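Local structure of serine racemase (Enterococcus faecalis, 4ECL) at residues A[173-176]-A[177-181]; A[134-137]-A[138-141]; A[203-206]-A[207-211]. The protein is the cytoplasmic domain of VanTG, a member of the alanine racemase family that joins a TIM-barrel domain to a mainly beta C-terminal domain. All coordinates share one frame; numbering follows the deposited sequence.

Contact 1. Residues A[173-176]-A[177-181]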
ATOM      1  N   ALA A 173      -7.510  33.400   4.994  1.00 38.69           N
ATOM      2  CA  ALA A 173      -7.691  34.387   3.931  1.00 40.70           C
ATOM      3  C   ALA A 173      -7.832  33.718   2.558  1.00 38.36           C
ATOM      4  O   ALA A 173      -8.701  34.079   1.761  1.00 33.57           O
ATOM      5  CB  ALA A 173      -6.532  35.358   3.927  1.00 41.90           C
ATOM      6  N   PHE A 174      -6.985  32.726   2.297  1.00 37.40           N
ATOM      7  CA  PHE A 174      -7.045  32.005   1.036  1.00 35.69           C
ATOM      8  C   PHE A 174      -8.358  31.244   0.926  1.00 36.54           C
ATOM      9  O   PHE A 174      -8.962  31.180  -0.137  1.00 43.18           O
ATOM     10  CB  PHE A 174      -5.867  31.041   0.906  1.00 33.87           C
ATOM     11  CG  PHE A 174      -5.687  30.484  -0.482  1.00 36.09           C
ATOM     12  CD1 PHE A 174      -4.924  31.160  -1.416  1.00 39.35           C
ATOM     13  CD2 PHE A 174      -6.280  29.288  -0.851  1.00 38.86           C
ATOM     14  CE1 PHE A 174      -4.746  30.650  -2.688  1.00 39.90           C
ATOM     15  CE2 PHE A 174      -6.107  28.773  -2.122  1.00 41.51           C
ATOM     16  CZ  PHE A 174      -5.339  29.456  -3.044  1.00 39.29           C
ATOM     17  N   THR A 175      -8.807  30.672   2.035  1.00 33.41           N
ATOM     18  CA  THR A 175     -10.047  29.914   2.030  1.00 28.08           C
ATOM     19  C   THR A 175     -11.234  30.838   1.761  1.00 28.16           C
ATOM     20  O   THR A 175     -12.164  30.495   1.028  1.00 26.02           O
ATOM     21  CB  THR A 175     -10.243  29.188   3.364  1.00 28.63           C
ATOM     22  OG1 THR A 175      -9.029  28.517   3.717  1.00 28.44           O
ATOM     23  CG2 THR A 175     -11.361  28.178   3.255  1.00 28.95           C
ATOM     24  N   ASN A 176     -11.198  32.018   2.360  1.00 28.57           N
ATOM     25  CA  ASN A 176     -12.273  32.966   2.158  1.00 34.42           C
ATOM     26  C   ASN A 176     -12.303  33.488   0.722  1.00 37.46           C
ATOM     27  O   ASN A 176     -13.377  33.741   0.163  1.00 37.81           O
ATOM     28  CB  ASN A 176     -12.187  34.104   3.173  1.00 35.76           C
ATOM     29  CG  ASN A 176     -12.711  33.701   4.529  1.00 38.23           C
ATOM     30  OD1 ASN A 176     -13.615  32.875   4.626  1.00 33.59           O
ATOM     31  ND2 ASN A 176     -12.142  34.271   5.584  1.00 43.14           N
ATOM     32  N   LYS A 177     -11.139  33.636   0.107  1.00 37.25           N
ATOM     33  CA  LYS A 177     -11.160  34.097  -1.275  1.00 41.44           C
ATOM     34  C   LYS A 177     -11.569  32.954  -2.205  1.00 35.54           C
ATOM     35  O   LYS A 177     -12.169  33.197  -3.244  1.00 32.94           O
ATOM     36  CB  LYS A 177      -9.851  34.779  -1.702  1.00 50.76           C
ATOM     37  CG  LYS A 177      -8.613  33.908  -1.654  1.00 64.55           C
ATOM     38  CD  LYS A 177      -7.351  34.690  -2.057  1.00 74.43           C
ATOM     39  CE  LYS A 177      -6.552  35.165  -0.837  1.00 76.35           C
ATOM     40  NZ  LYS A 177      -5.118  35.437  -1.160  1.00 73.64           N
ATOM     41  N   GLN A 178     -11.282  31.708  -1.821  1.00 27.88           N
ATOM     42  CA  GLN A 178     -11.748  30.572  -2.617  1.00 28.05           C
ATOM     43  C   GLN A 178     -13.265  30.544  -2.636  1.00 29.84           C
ATOM     44  O   GLN A 178     -13.889  30.339  -3.675  1.00 32.15           O
ATOM     45  CB  GLN A 178     -11.227  29.240  -2.069  1.00 28.28           C
ATOM     46  CG  GLN A 178      -9.782  28.961  -2.398  1.00 30.43           C
ATOM     47  CD  GLN A 178      -9.439  27.492  -2.267  1.00 33.03           C
ATOM     48  OE1 GLN A 178      -8.758  27.083  -1.331  1.00 28.15           O
ATOM     49  NE2 GLN A 178      -9.910  26.689  -3.217  1.00 34.57           N
ATOM     50  N   ILE A 179     -13.851  30.749  -1.468  1.00 29.21           N
ATOM     51  CA  ILE A 179     -15.301  30.769  -1.328  1.00 25.91           C
ATOM     52  C   ILE A 179     -15.912  31.953  -2.083  1.00 28.19           C
ATOM     53  O   ILE A 179     -16.905  31.803  -2.810  1.00 26.91           O
ATOM     54  CB  ILE A 179     -15.675  30.801   0.154  1.00 25.35           C
ATOM     55  CG1 ILE A 179     -15.148  29.517   0.831  1.00 22.21           C
ATOM     56  CG2 ILE A 179     -17.179  30.987   0.332  1.00 21.37           C
ATOM     57  CD1 ILE A 179     -15.104  29.600   2.334  1.00 27.34           C
ATOM     58  N   GLY A 180     -15.304  33.123  -1.919  1.00 28.07           N
ATOM     59  CA  GLY A 180     -15.755  34.316  -2.616  1.00 26.72           C
ATOM     60  C   GLY A 180     -15.729  34.142  -4.127  1.00 28.93           C
ATOM     61  O   GLY A 180     -16.683  34.508  -4.824  1.00 30.92           O
ATOM     62  N   SER A 181     -14.640  33.580  -4.637  1.00 28.44           N
ATOM     63  CA  SER A 181     -14.494  33.355  -6.070  1.00 32.38           C
ATOM     64  C   SER A 181     -15.582  32.419  -6.556  1.00 30.32           C
ATOM     65  O   SER A 181     -16.117  32.586  -7.646  1.00 27.45           O
ATOM     66  CB  SER A 181     -13.137  32.723  -6.383  1.00 42.88           C
ATOM     67  OG  SER A 181     -12.089  33.479  -5.809  1.00 51.07           O
TER
HETATM   68  O   HOH W   1      -8.469  26.989   1.285  1.00 30.69           O
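Gln178 lies one helical turn on from Phe174, and its side chain runs back along that residue. CB sits 3.5 Å from Thr175 O. With CG anti to its own carbonyl carbon (chi1 -77°), the chain heads back toward the preceding turn, and CG comes to 3.3 Å from Phe174 O, the same oxygen that accepts the backbone bond from Gln178 N at 2.9 Å. Beyond CG the chain is extended. CD reaches the Phe174 ring, and OE1 ends at the ring edge, near its plane, 3.2 Å from Phe174 CE2; ring and amide planes stand 64° apart. A water donates to both Gln178 OE1 at 2.6 Å and Thr175 OG1 at 2.9 Å, bridging side chains three residues apart. Thr175 OG1 also bonds to Asp171 O, one turn back.

All of this belongs to helix 169-191, the crossover of a beta-alpha-beta unit between strands 152-158 and 198-200. The amide pins the helix to the loops beneath it: OE1 also accepts from Cys162 N, while NE2 bonds to Thr128 OG1 and His160 O. On the dimer side, the Phe174 ring stacks with Tyr265 of the second subunit. Farther round the helix, Ile179 folds over the carbonyl one turn back, CG1 lying 3.1 Å from Thr175 O. Lys177 O takes two bonds, from Ser181 N and from Ser181 OG at 2.6 Å, which approach it from opposite faces of the carbonyl plane.

Contact 2. Residues A[134-137]-A[138-141]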
ATOM      1  N   GLY A 134     -10.492  21.275 -12.679  1.00 24.12           N
ATOM      2  CA  GLY A 134     -11.584  22.231 -12.642  1.00 22.02           C
ATOM      3  C   GLY A 134     -11.474  23.336 -13.673  1.00 27.11           C
ATOM      4  O   GLY A 134     -10.374  23.676 -14.127  1.00 18.36           O
ATOM      5  N   PHE A 135     -12.635  23.882 -14.043  1.00 29.24           N
ATOM      6  CA  PHE A 135     -12.741  25.060 -14.903  1.00 29.42           C
ATOM      7  C   PHE A 135     -12.190  26.268 -14.153  1.00 27.28           C
ATOM      8  O   PHE A 135     -12.452  26.420 -12.968  1.00 23.92           O
ATOM      9  CB  PHE A 135     -14.212  25.348 -15.202  1.00 28.89           C
ATOM     10  CG  PHE A 135     -14.857  24.397 -16.177  1.00 26.19           C
ATOM     11  CD1 PHE A 135     -14.945  23.044 -15.906  1.00 19.63           C
ATOM     12  CD2 PHE A 135     -15.424  24.880 -17.357  1.00 30.46           C
ATOM     13  CE1 PHE A 135     -15.562  22.177 -16.794  1.00 24.06           C
ATOM     14  CE2 PHE A 135     -16.047  24.019 -18.255  1.00 29.71           C
ATOM     15  CZ  PHE A 135     -16.119  22.664 -17.974  1.00 26.32           C
ATOM     16  N   SER A 136     -11.466  27.149 -14.836  1.00 32.12           N
ATOM     17  CA  SER A 136     -10.936  28.351 -14.194  1.00 37.50           C
ATOM     18  C   SER A 136     -12.047  29.361 -13.942  1.00 36.43           C
ATOM     19  O   SER A 136     -13.055  29.360 -14.637  1.00 35.94           O
ATOM     20  CB  SER A 136      -9.833  28.978 -15.044  1.00 45.26           C
ATOM     21  OG  SER A 136      -8.713  28.107 -15.112  1.00 52.02           O
ATOM     22  N   THR A 137     -11.872  30.210 -12.937  1.00 37.92           N
ATOM     23  CA  THR A 137     -12.894  31.195 -12.609  1.00 41.67           C
ATOM     24  C   THR A 137     -12.941  32.302 -13.654  1.00 41.14           C
ATOM     25  O   THR A 137     -13.941  33.008 -13.761  1.00 40.35           O
ATOM     26  CB  THR A 137     -12.678  31.824 -11.224  1.00 42.94           C
ATOM     27  OG1 THR A 137     -11.335  32.310 -11.120  1.00 47.35           O
ATOM     28  CG2 THR A 137     -12.936  30.809 -10.131  1.00 42.13           C
ATOM     29  N   GLU A 138     -11.858  32.454 -14.414  1.00 45.38           N
ATOM     30  CA  GLU A 138     -11.816  33.441 -15.489  1.00 49.08           C
ATOM     31  C   GLU A 138     -12.800  33.027 -16.561  1.00 45.73           C
ATOM     32  O   GLU A 138     -13.693  33.784 -16.923  1.00 46.77           O
ATOM     33  CB  GLU A 138     -10.428  33.511 -16.122  1.00 55.75           C
ATOM     34  CG  GLU A 138      -9.286  33.110 -15.216  1.00 64.85           C
ATOM     35  CD  GLU A 138      -8.723  34.278 -14.441  1.00 74.69           C
ATOM     36  OE1 GLU A 138      -9.521  35.124 -13.984  1.00 79.14           O
ATOM     37  OE2 GLU A 138      -7.480  34.356 -14.299  1.00 75.95           O
ATOM     38  N   ASP A 139     -12.642  31.796 -17.033  1.00 44.64           N
ATOM     39  CA  ASP A 139     -13.327  31.313 -18.225  1.00 51.40           C
ATOM     40  C   ASP A 139     -14.822  31.100 -18.014  1.00 46.67           C
ATOM     41  O   ASP A 139     -15.338  30.002 -18.238  1.00 37.05           O
ATOM     42  CB  ASP A 139     -12.665  30.021 -18.729  1.00 60.67           C
ATOM     43  CG  ASP A 139     -11.140  30.131 -18.811  1.00 65.73           C
ATOM     44  OD1 ASP A 139     -10.624  31.265 -18.904  1.00 67.48           O
ATOM     45  OD2 ASP A 139     -10.456  29.082 -18.781  1.00 65.63           O
ATOM     46  N   LYS A 140     -15.507  32.168 -17.602  1.00 49.74           N
ATOM     47  CA  LYS A 140     -16.930  32.133 -17.273  1.00 48.65           C
ATOM     48  C   LYS A 140     -17.755  31.552 -18.408  1.00 41.70           C
ATOM     49  O   LYS A 140     -18.744  30.850 -18.181  1.00 39.67           O
ATOM     50  CB  LYS A 140     -17.442  33.545 -16.975  1.00 52.85           C
ATOM     51  CG  LYS A 140     -16.718  34.249 -15.851  1.00 53.08           C
ATOM     52  CD  LYS A 140     -17.546  34.279 -14.584  1.00 51.18           C
ATOM     53  CE  LYS A 140     -16.694  34.716 -13.404  1.00 54.19           C
ATOM     54  NZ  LYS A 140     -15.653  35.696 -13.834  1.00 57.33           N
ATOM     55  N   ASP A 141     -17.356  31.848 -19.637  1.00 34.11           N
ATOM     56  CA  ASP A 141     -18.172  31.442 -20.768  1.00 36.21           C
ATOM     57  C   ASP A 141     -18.085  29.934 -21.005  1.00 34.80           C
ATOM     58  O   ASP A 141     -19.084  29.288 -21.337  1.00 33.25           O
ATOM     59  CB  ASP A 141     -17.827  32.257 -22.017  1.00 42.89           C
ATOM     60  CG  ASP A 141     -18.425  33.674 -21.970  1.00 52.65           C
ATOM     61  OD1 ASP A 141     -19.672  33.807 -22.026  1.00 50.77           O
ATOM     62  OD2 ASP A 141     -17.649  34.651 -21.868  1.00 52.02           O
TER
HETATM   63  O   HOH W   2     -11.500  34.825 -11.507  1.00 44.24           O
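Lys140 curls its chain back over the preceding turn and offers its ammonium group to the backbone of Thr137. NZ gives a weak hydrogen bond to Thr137 O at 3.2 Å, and CE lies almost as near, 3.3 Å from Thr137 O; the last two atoms of the lysine sit off the oxygen end of the carbonyl, not beside the C=O bond. Bends at chi2 (-104°) and chi4 (33°) bring them there.

A water links the other polar pair. It sits 2.5 Å from Thr137 OG1 and donates to Glu138 OE1 at 3.2 Å, joining two adjacent side chains that do not bond directly. Glu138 bends at chi2 to bring its carboxylate round to this water. Looser packing completes the first shell: Ser136 CB faces one carboxylate oxygen, Asp139 OD2, at 3.8 Å, and also meets Glu138 CG at 4.2 Å.

The stretch is a strand-to-helix connection of the TIM-barrel domain, leading from the short, weakly bonded strand at about 135-136, paired in parallel with strand 120-127, into helix 140-146. An inverse gamma turn centred on Asp139 makes the change of direction, with Lys140 N closing on Glu138 O at a distance too short to be taken at face value; Asp139 holds the N-cap position, but its side chain makes no capping bond.

Farther out, Trp188 of helix 169-191 makes a cation-pi contact with Lys140, and Val185 of that helix packs on Thr137. Across the dimer interface, Arg255 of the second subunit bonds Gly134 O through NH2 and packs on Ser136, while Lys258 of that subunit packs on Glu138.

Contact 3. Residues A[203-206]-A[207-211]; sequences SSYG and LLNYP. With SO4 (sulfate ion), chain G.
Ser203 O receives two backbone N-H groups at the start of a short helix: Leu207 N bonds to it at 3.2 Å, nearly along the C=O axis, and Gly206 N adds a weak bond. Leu208 N to Ser204 O and Asn209 N to Tyr205 O continue the i to i+4 pattern, the latter the shortest bond of the series at 2.7 Å.

Beside these main-chain bonds, the Tyr205 ring and the Asn209 amide lie side by side and point the same way, their planes only 26° apart. Asn209 ND2 comes to the ring edge, near its plane, 3.9 Å from Tyr205 CD1. That same ring carbon also meets a methyl group of Leu208, with Tyr205 CD1 and Leu208 CD1 4.1 Å apart. The amide is fixed at both ends, OD1 by Lys236 N and ND2 by Ala164 O.

At the N terminus of the helix a sulfate ion, probably from the crystallisation liquor, has its oxygen O2 held twice by one residue: Ser204 N reaches SO4 O2 at 3.1 Å, and Ser204 OG donates to SO4 O2 at 2.6 Å. The hydroxyl is itself bonded to Gly221 N and Ala223 N, and the anion also receives bonds from Gly221 N, Val222 N and Tyr42 OH. Backbone amides and a helix start gathered round an anion are consistent with the place where alanine racemase-fold enzymes hold the phosphate of pyridoxal phosphate.

The last turn unwinds at Tyr210, whose N bonds to Gly206 O at 2.8 Å from above the carbonyl plane, 43° out of it. Helix 204-209 follows strand 198-200, lays Leu207 on Ile218 of strand 217-220, and sends the Tyr210 ring against helix 169-191.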
ATOM      1  N   SER A 203     -15.257  19.678   2.375  1.00 15.85           N
ATOM      2  CA  SER A 203     -14.884  18.349   2.811  1.00 23.93           C
ATOM      3  C   SER A 203     -14.974  18.353   4.336  1.00 22.31           C
ATOM      4  O   SER A 203     -15.627  19.239   4.894  1.00 21.36           O
ATOM      5  CB  SER A 203     -13.484  18.002   2.310  1.00 28.33           C
ATOM      6  OG  SER A 203     -13.498  17.885   0.903  1.00 41.94           O
ATOM      7  N   SER A 204     -14.331  17.387   5.008  1.00 23.36           N
ATOM      8  CA  SER A 204     -14.427  17.263   6.476  1.00 20.70           C
ATOM      9  C   SER A 204     -14.124  18.558   7.228  1.00 21.56           C
ATOM     10  O   SER A 204     -14.900  18.986   8.072  1.00 21.37           O
ATOM     11  CB  SER A 204     -13.504  16.157   7.029  1.00 19.77           C
ATOM     12  OG  SER A 204     -13.903  14.855   6.617  1.00 18.62           O
ATOM     13  N   TYR A 205     -12.980  19.171   6.954  1.00 22.27           N
ATOM     14  CA  TYR A 205     -12.624  20.386   7.680  1.00 27.85           C
ATOM     15  C   TYR A 205     -13.449  21.610   7.238  1.00 26.22           C
ATOM     16  O   TYR A 205     -13.531  22.615   7.954  1.00 29.24           O
ATOM     17  CB  TYR A 205     -11.119  20.646   7.590  1.00 27.99           C
ATOM     18  CG  TYR A 205     -10.311  19.710   8.459  1.00 28.65           C
ATOM     19  CD1 TYR A 205     -10.148  19.960   9.819  1.00 32.23           C
ATOM     20  CD2 TYR A 205      -9.725  18.571   7.927  1.00 34.34           C
ATOM     21  CE1 TYR A 205      -9.410  19.102  10.632  1.00 30.57           C
ATOM     22  CE2 TYR A 205      -8.983  17.705   8.728  1.00 35.79           C
ATOM     23  CZ  TYR A 205      -8.830  17.974  10.080  1.00 36.69           C
ATOM     24  OH  TYR A 205      -8.091  17.113  10.874  1.00 37.09           O
ATOM     25  N   GLY A 206     -14.065  21.512   6.064  1.00 25.47           N
ATOM     26  CA  GLY A 206     -14.947  22.566   5.581  1.00 26.47           C
ATOM     27  C   GLY A 206     -16.167  22.656   6.478  1.00 25.37           C
ATOM     28  O   GLY A 206     -16.617  23.749   6.846  1.00 28.30           O
ATOM     29  N   LEU A 207     -16.705  21.491   6.822  1.00 26.20           N
ATOM     30  CA  LEU A 207     -17.783  21.394   7.808  1.00 27.29           C
ATOM     31  C   LEU A 207     -17.311  21.856   9.183  1.00 28.70           C
ATOM     32  O   LEU A 207     -17.944  22.698   9.810  1.00 27.49           O
ATOM     33  CB  LEU A 207     -18.294  19.953   7.909  1.00 22.08           C
ATOM     34  CG  LEU A 207     -19.340  19.704   8.994  1.00 26.09           C
ATOM     35  CD1 LEU A 207     -20.515  20.697   8.881  1.00 28.07           C
ATOM     36  CD2 LEU A 207     -19.831  18.271   8.907  1.00 30.58           C
ATOM     37  N   LEU A 208     -16.196  21.301   9.651  1.00 29.75           N
ATOM     38  CA  LEU A 208     -15.704  21.582  11.003  1.00 29.47           C
ATOM     39  C   LEU A 208     -15.278  23.030  11.219  1.00 24.69           C
ATOM     40  O   LEU A 208     -15.461  23.578  12.308  1.00 31.45           O
ATOM     41  CB  LEU A 208     -14.523  20.669  11.352  1.00 27.25           C
ATOM     42  CG  LEU A 208     -14.775  19.165  11.406  1.00 27.54           C
ATOM     43  CD1 LEU A 208     -13.468  18.436  11.737  1.00 25.17           C
ATOM     44  CD2 LEU A 208     -15.860  18.841  12.422  1.00 27.64           C
ATOM     45  N   ASN A 209     -14.681  23.633  10.195  1.00 27.52           N
ATOM     46  CA  ASN A 209     -14.117  24.974  10.325  1.00 31.55           C
ATOM     47  C   ASN A 209     -14.893  26.087   9.600  1.00 34.73           C
ATOM     48  O   ASN A 209     -14.694  27.277   9.879  1.00 31.88           O
ATOM     49  CB  ASN A 209     -12.642  24.966   9.908  1.00 28.15           C
ATOM     50  CG  ASN A 209     -11.729  24.461  11.017  1.00 33.38           C
ATOM     51  OD1 ASN A 209     -11.986  24.709  12.193  1.00 34.20           O
ATOM     52  ND2 ASN A 209     -10.667  23.745  10.650  1.00 30.03           N
ATOM     53  N   TYR A 210     -15.763  25.698   8.669  1.00 31.96           N
ATOM     54  CA  TYR A 210     -16.608  26.658   7.956  1.00 27.21           C
ATOM     55  C   TYR A 210     -18.073  26.196   7.975  1.00 22.05           C
ATOM     56  O   TYR A 210     -18.716  26.061   6.933  1.00 21.39           O
ATOM     57  CB  TYR A 210     -16.064  26.896   6.523  1.00 26.60           C
ATOM     58  CG  TYR A 210     -14.706  27.559   6.569  1.00 28.80           C
ATOM     59  CD1 TYR A 210     -13.550  26.806   6.744  1.00 28.22           C
ATOM     60  CD2 TYR A 210     -14.581  28.943   6.508  1.00 30.50           C
ATOM     61  CE1 TYR A 210     -12.310  27.408   6.834  1.00 28.90           C
ATOM     62  CE2 TYR A 210     -13.336  29.556   6.591  1.00 28.91           C
ATOM     63  CZ  TYR A 210     -12.206  28.782   6.756  1.00 28.45           C
ATOM     64  OH  TYR A 210     -10.964  29.369   6.856  1.00 26.57           O
ATOM     65  N   PRO A 211     -18.613  25.965   9.179  1.00 19.39           N
ATOM     66  CA  PRO A 211     -19.933  25.340   9.276  1.00 20.58           C
ATOM     67  C   PRO A 211     -21.030  26.275   8.796  1.00 24.77           C
ATOM     68  O   PRO A 211     -22.121  25.825   8.449  1.00 24.17           O
ATOM     69  CB  PRO A 211     -20.088  25.100  10.774  1.00 22.08           C
ATOM     70  CG  PRO A 211     -19.301  26.198  11.399  1.00 25.13           C
ATOM     71  CD  PRO A 211     -18.138  26.458  10.482  1.00 25.21           C
TER
HETATM   72  S   SO4 G 403     -11.513  14.681   3.696  0.91 29.94           S
HETATM   73  O1  SO4 G 403     -11.580  14.761   2.233  0.91 26.34           O
HETATM   74  O2  SO4 G 403     -12.864  14.793   4.246  0.91 23.07           O
HETATM   75  O3  SO4 G 403     -10.929  13.391   4.050  0.91 35.19           O
HETATM   76  O4  SO4 G 403     -10.657  15.748   4.205  0.91 31.25           O

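How the contacts relate
All three contacts join directly consecutive segments, so each closes only a local turn; they follow in series along the chain, with none nested or crossed. Contact 2 comes first, turning from strand 135-136 into helix 140-146. Contact 1 lies within helix 169-191, after strand 152-158, and contact 3 spans helix 204-209 and its two ends, after strand 198-200. Contact 1 is the middle piece in space as well: Ser181 CB packs on Thr137 CG2 of contact 2 at 4.2 Å, while Thr175 CB meets Tyr210 OH of contact 3 at 3.6 Å. Contacts 2 and 3 stay about 14 Å apart at their nearest atoms, with helix 169-191 packed against both.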